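Local coordinates for protein L-Ala-D/L-Glu epimerase, a muconate lactonizing enzyme (PDB 3FCP) that belongs to the muconate lactonizing enzyme family of the enolase superfamily, joining an N-terminal domain to a TIM-like barrel that binds a magnesium ion, at residues A127-A132 and L314-T319; L140-S145 and K168-A173. All coordinates share one frame; numbering follows the deposited sequence.

Contact 1. Residues A127-A132 and L314-T319; sequences ALLGGA and LHAWST
Leu129, with CG anti to its own carbonyl carbon (chi1 -58°) and the branch extended beyond it, lays CD1 against the backbone of Ala316, 3.8 Å from Ala316 CA. In Thr319 the methyl takes the corresponding place, CG2 anti to the carbonyl carbon, while OG1 sits between N and C (chi1 71°). CG2 therefore faces the turn and comes within 3.4 Å of Gly131 O and 3.9 Å of Leu129 CB. Thr319 OG1 turns back to Ala316 O at 2.8 Å, in the plane of that carbonyl, which also accepts from Thr319 N. The turn itself is a Schellman motif that ends helix 125-128: Gly130, at positive phi, is its C-prime residue, and Gly131 N reaches back to Ser126 O. The chain leaving this cap thus meets the C-terminal end of helix 307-317, which follows strand 297-300 of the enolase-type barrel. Beyond the turn the CB of Ala132 rests on Ser318, 3.5 Å from OG. That hydroxyl is drawn back to its own helix by a bond to His315 O (2.7 Å), the oxygen of the side chain lying above the carbonyl plane. No direct hydrogen bond joins the two segments; instead one water donates both to Leu129 O (3.1 Å) and to Thr319 OG1, bridging beside the threonine methyl. From the second subunit, Asn89 ND2 bonds to the carbonyl oxygens of Leu129 and Gly131, and Asn87 ND2 to that of Ala132, so the turn also belongs to the subunit interface.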
# COMPACT_ATOMS: atom_id res chain seq x y z
N ALA A 127 -17.23 30.75 -26.08
CA ALA A 127 -18.15 31.44 -25.18
C ALA A 127 -19.18 30.45 -24.63
O ALA A 127 -19.58 30.54 -23.47
CB ALA A 127 -18.87 32.58 -25.92
N LEU A 128 -19.62 29.52 -25.47
CA LEU A 128 -20.58 28.51 -25.02
C LEU A 128 -19.89 27.61 -23.99
O LEU A 128 -20.55 26.99 -23.17
CB LEU A 128 -21.06 27.65 -26.20
CG LEU A 128 -21.77 28.28 -27.40
CD1 LEU A 128 -22.38 27.16 -28.25
CD2 LEU A 128 -22.85 29.25 -26.96
N LEU A 129 -18.57 27.54 -24.05
CA LEU A 129 -17.82 26.70 -23.12
C LEU A 129 -17.38 27.48 -21.88
O LEU A 129 -16.50 27.04 -21.14
CB LEU A 129 -16.62 26.06 -23.83
CG LEU A 129 -16.99 25.20 -25.05
CD1 LEU A 129 -15.73 24.59 -25.64
CD2 LEU A 129 -17.98 24.11 -24.66
N GLY A 130 -18.00 28.64 -21.67
CA GLY A 130 -17.68 29.43 -20.50
C GLY A 130 -16.84 30.67 -20.71
O GLY A 130 -16.69 31.48 -19.80
N GLY A 131 -16.28 30.82 -21.91
CA GLY A 131 -15.47 31.99 -22.18
C GLY A 131 -14.00 31.67 -22.36
O GLY A 131 -13.45 30.80 -21.69
N ALA A 132 -13.37 32.38 -23.29
CA ALA A 132 -11.96 32.18 -23.57
C ALA A 132 -11.07 32.96 -22.61
O ALA A 132 -11.31 34.14 -22.35
CB ALA A 132 -11.65 32.59 -25.00
N LEU A 314 -9.34 24.20 -30.57
CA LEU A 314 -8.87 25.49 -30.04
C LEU A 314 -9.93 26.20 -29.19
O LEU A 314 -9.59 26.84 -28.20
CB LEU A 314 -8.42 26.43 -31.17
CG LEU A 314 -7.02 26.42 -31.81
CD1 LEU A 314 -5.92 26.25 -30.76
CD2 LEU A 314 -6.94 25.32 -32.82
N HIS A 315 -11.20 26.11 -29.57
CA HIS A 315 -12.24 26.77 -28.78
C HIS A 315 -12.24 26.20 -27.35
O HIS A 315 -12.42 26.94 -26.39
CB HIS A 315 -13.61 26.59 -29.43
CG HIS A 315 -13.90 27.59 -30.50
ND1 HIS A 315 -14.15 28.92 -30.23
CD2 HIS A 315 -13.94 27.47 -31.85
CE1 HIS A 315 -14.34 29.57 -31.36
NE2 HIS A 315 -14.22 28.71 -32.36
N ALA A 316 -12.03 24.89 -27.24
CA ALA A 316 -11.98 24.22 -25.95
C ALA A 316 -10.69 24.59 -25.21
O ALA A 316 -10.72 24.94 -24.02
CB ALA A 316 -12.07 22.70 -26.13
N TRP A 317 -9.57 24.53 -25.91
CA TRP A 317 -8.27 24.86 -25.31
C TRP A 317 -8.23 26.29 -24.76
O TRP A 317 -7.56 26.56 -23.76
CB TRP A 317 -7.14 24.70 -26.34
CG TRP A 317 -6.93 23.32 -26.94
CD1 TRP A 317 -6.17 23.02 -28.04
CD2 TRP A 317 -7.51 22.08 -26.51
NE1 TRP A 317 -6.23 21.68 -28.31
CE2 TRP A 317 -7.06 21.08 -27.39
CE3 TRP A 317 -8.38 21.72 -25.46
CZ2 TRP A 317 -7.44 19.73 -27.27
CZ3 TRP A 317 -8.76 20.38 -25.34
CH2 TRP A 317 -8.29 19.40 -26.24
N SER A 318 -8.94 27.20 -25.42
CA SER A 318 -8.96 28.61 -25.02
C SER A 318 -9.55 28.84 -23.64
O SER A 318 -9.24 29.84 -22.98
CB SER A 318 -9.76 29.45 -26.03
OG SER A 318 -11.16 29.27 -25.85
N THR A 319 -10.40 27.93 -23.19
CA THR A 319 -11.03 28.09 -21.89
C THR A 319 -10.18 27.55 -20.75
O THR A 319 -10.56 27.68 -19.58
CB THR A 319 -12.36 27.35 -21.82
OG1 THR A 319 -12.10 25.94 -21.80
CG2 THR A 319 -13.22 27.69 -23.04
O HOH W 1 -14.16 25.45 -19.97

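Contact 2. Residues L140-S145 and K168-A173; sequences LWTLAS and KLKIGA
Strands 136-143 and 166-170 pair in parallel as neighbours in the enolase-superfamily barrel, joined by a beta-alpha-beta crossover through helix 148-158, with Thr142 beside Lys168 and Leu143 beside Leu169. The backbone of Lys168 is held by the neighbouring strand at both its N-H and its carbonyl: Lys168 N donates to Trp141 O (3.0 Å), and Lys168 O accepts from Leu143 N (2.9 Å). The next bond, Lys170 N to Leu143 O, is weak at 3.4 Å; here the pair opens, and a water donates to Leu143 O and Lys170 O. Leu143 and Leu169 run side by side beneath helices 148-158 and 176-189, Leu143 CD1 and Leu169 CD2 only 3.5 Å apart. That is tighter than usual carbon contact, and the strained chi1 of Leu169 (-33°) fits such crowding. On the other face Thr142 and Lys168 point the same way. CG of Lys168 is anti to N and the chain stays extended, which carries its methylenes past Thr142 OG1, 3.6 Å from Lys168 CB and buried without any polar partner; Leu140 CD1 lies across Lys168 CB at 3.8 Å. Thr142 CG2 meets Lys170 CG at 3.8 Å. The two lysines, one residue apart, form the K-x-K pattern of this family. Lys168 NZ makes salt bridges with Asp199, Glu225 and Glu327; carbon contacts along the stem and three carboxylates at the tip thus probably hold its amino group in place.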
# COMPACT_ATOMS: atom_id res chain seq x y z
N LEU A 140 3.22 24.68 -31.24
CA LEU A 140 4.59 24.28 -31.50
C LEU A 140 4.67 23.62 -32.87
O LEU A 140 3.66 23.48 -33.56
CB LEU A 140 5.08 23.33 -30.41
CG LEU A 140 4.24 22.09 -30.07
CD1 LEU A 140 4.33 21.06 -31.20
CD2 LEU A 140 4.74 21.49 -28.76
N TRP A 141 5.88 23.23 -33.27
CA TRP A 141 6.07 22.58 -34.56
C TRP A 141 6.73 21.22 -34.32
O TRP A 141 7.58 21.09 -33.44
CB TRP A 141 6.95 23.44 -35.48
CG TRP A 141 7.10 22.88 -36.86
CD1 TRP A 141 8.25 22.41 -37.43
CD2 TRP A 141 6.07 22.69 -37.83
NE1 TRP A 141 8.00 21.94 -38.70
CE2 TRP A 141 6.67 22.10 -38.97
CE3 TRP A 141 4.70 22.97 -37.86
CZ2 TRP A 141 5.93 21.78 -40.12
CZ3 TRP A 141 3.97 22.65 -39.00
CH2 TRP A 141 4.59 22.06 -40.12
N THR A 142 6.32 20.22 -35.08
CA THR A 142 6.90 18.90 -34.92
C THR A 142 8.00 18.66 -35.94
O THR A 142 7.87 19.03 -37.11
CB THR A 142 5.83 17.78 -35.05
OG1 THR A 142 4.99 17.79 -33.88
CG2 THR A 142 6.49 16.40 -35.15
N LEU A 143 9.09 18.08 -35.48
CA LEU A 143 10.23 17.76 -36.32
C LEU A 143 10.22 16.24 -36.45
O LEU A 143 10.51 15.53 -35.48
CB LEU A 143 11.52 18.25 -35.65
CG LEU A 143 11.53 19.76 -35.41
CD1 LEU A 143 12.70 20.14 -34.52
CD2 LEU A 143 11.61 20.49 -36.74
N ALA A 144 9.86 15.75 -37.63
CA ALA A 144 9.79 14.31 -37.85
C ALA A 144 10.11 13.90 -39.29
O ALA A 144 9.48 13.00 -39.84
CB ALA A 144 8.41 13.80 -37.47
N SER A 145 11.09 14.56 -39.90
CA SER A 145 11.47 14.26 -41.28
C SER A 145 12.29 12.97 -41.33
O SER A 145 12.53 12.43 -42.41
CB SER A 145 12.29 15.40 -41.88
OG SER A 145 13.56 15.49 -41.26
N LYS A 168 8.42 19.57 -31.01
CA LYS A 168 8.09 18.21 -30.58
C LYS A 168 8.78 17.26 -31.54
O LYS A 168 8.51 17.27 -32.74
CB LYS A 168 6.57 18.01 -30.61
CG LYS A 168 6.12 16.55 -30.50
CD LYS A 168 4.60 16.43 -30.45
CE LYS A 168 4.15 15.00 -30.74
NZ LYS A 168 2.70 14.78 -30.46
N LEU A 169 9.69 16.45 -31.02
CA LEU A 169 10.42 15.50 -31.87
C LEU A 169 9.82 14.11 -31.76
O LEU A 169 9.57 13.62 -30.65
CB LEU A 169 11.89 15.44 -31.46
CG LEU A 169 12.57 16.71 -30.93
CD1 LEU A 169 14.05 16.42 -30.72
CD2 LEU A 169 12.36 17.87 -31.88
N LYS A 170 9.59 13.48 -32.90
CA LYS A 170 9.03 12.14 -32.87
C LYS A 170 10.17 11.14 -32.99
O LYS A 170 11.05 11.27 -33.85
CB LYS A 170 8.01 11.95 -34.00
CG LYS A 170 6.81 12.89 -33.86
CD LYS A 170 5.50 12.25 -34.31
CE LYS A 170 5.09 11.10 -33.39
NZ LYS A 170 3.74 10.54 -33.77
N ILE A 171 10.17 10.16 -32.10
CA ILE A 171 11.20 9.14 -32.08
C ILE A 171 10.54 7.81 -31.74
O ILE A 171 9.32 7.75 -31.57
CB ILE A 171 12.27 9.45 -31.03
CG1 ILE A 171 11.62 9.62 -29.65
CG2 ILE A 171 13.02 10.73 -31.41
CD1 ILE A 171 12.60 9.86 -28.52
N GLY A 172 11.35 6.77 -31.63
CA GLY A 172 10.82 5.46 -31.30
C GLY A 172 10.77 4.52 -32.49
O GLY A 172 10.37 3.37 -32.36
N ALA A 173 11.18 5.01 -33.66
CA ALA A 173 11.16 4.20 -34.88
C ALA A 173 12.52 3.57 -35.17
O ALA A 173 12.64 2.71 -36.04
CB ALA A 173 10.72 5.05 -36.07
O HOH W 2 12.41 13.98 -34.35

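In the fold
Contact 2 is nested within the chain loop that contact 1 closes, and the two lie on opposite sides of the chain's centre, their own centres 28 Å apart and their nearest atoms about 9 Å. Strand 136-143 connects them: it follows helix 125-128 closely in sequence, and its Leu137 packs against Leu314 and Trp317 of contact 1 before its far end pairs with 166-170. Contact 2 is the one beside the metal, the side chain of Lys170 lying about 6 Å from the magnesium ion bound by Asn201, Asp250 and Glu251. Contact 1 instead borders a second subunit and joins the N-terminal region to the barrel's helix 307-317.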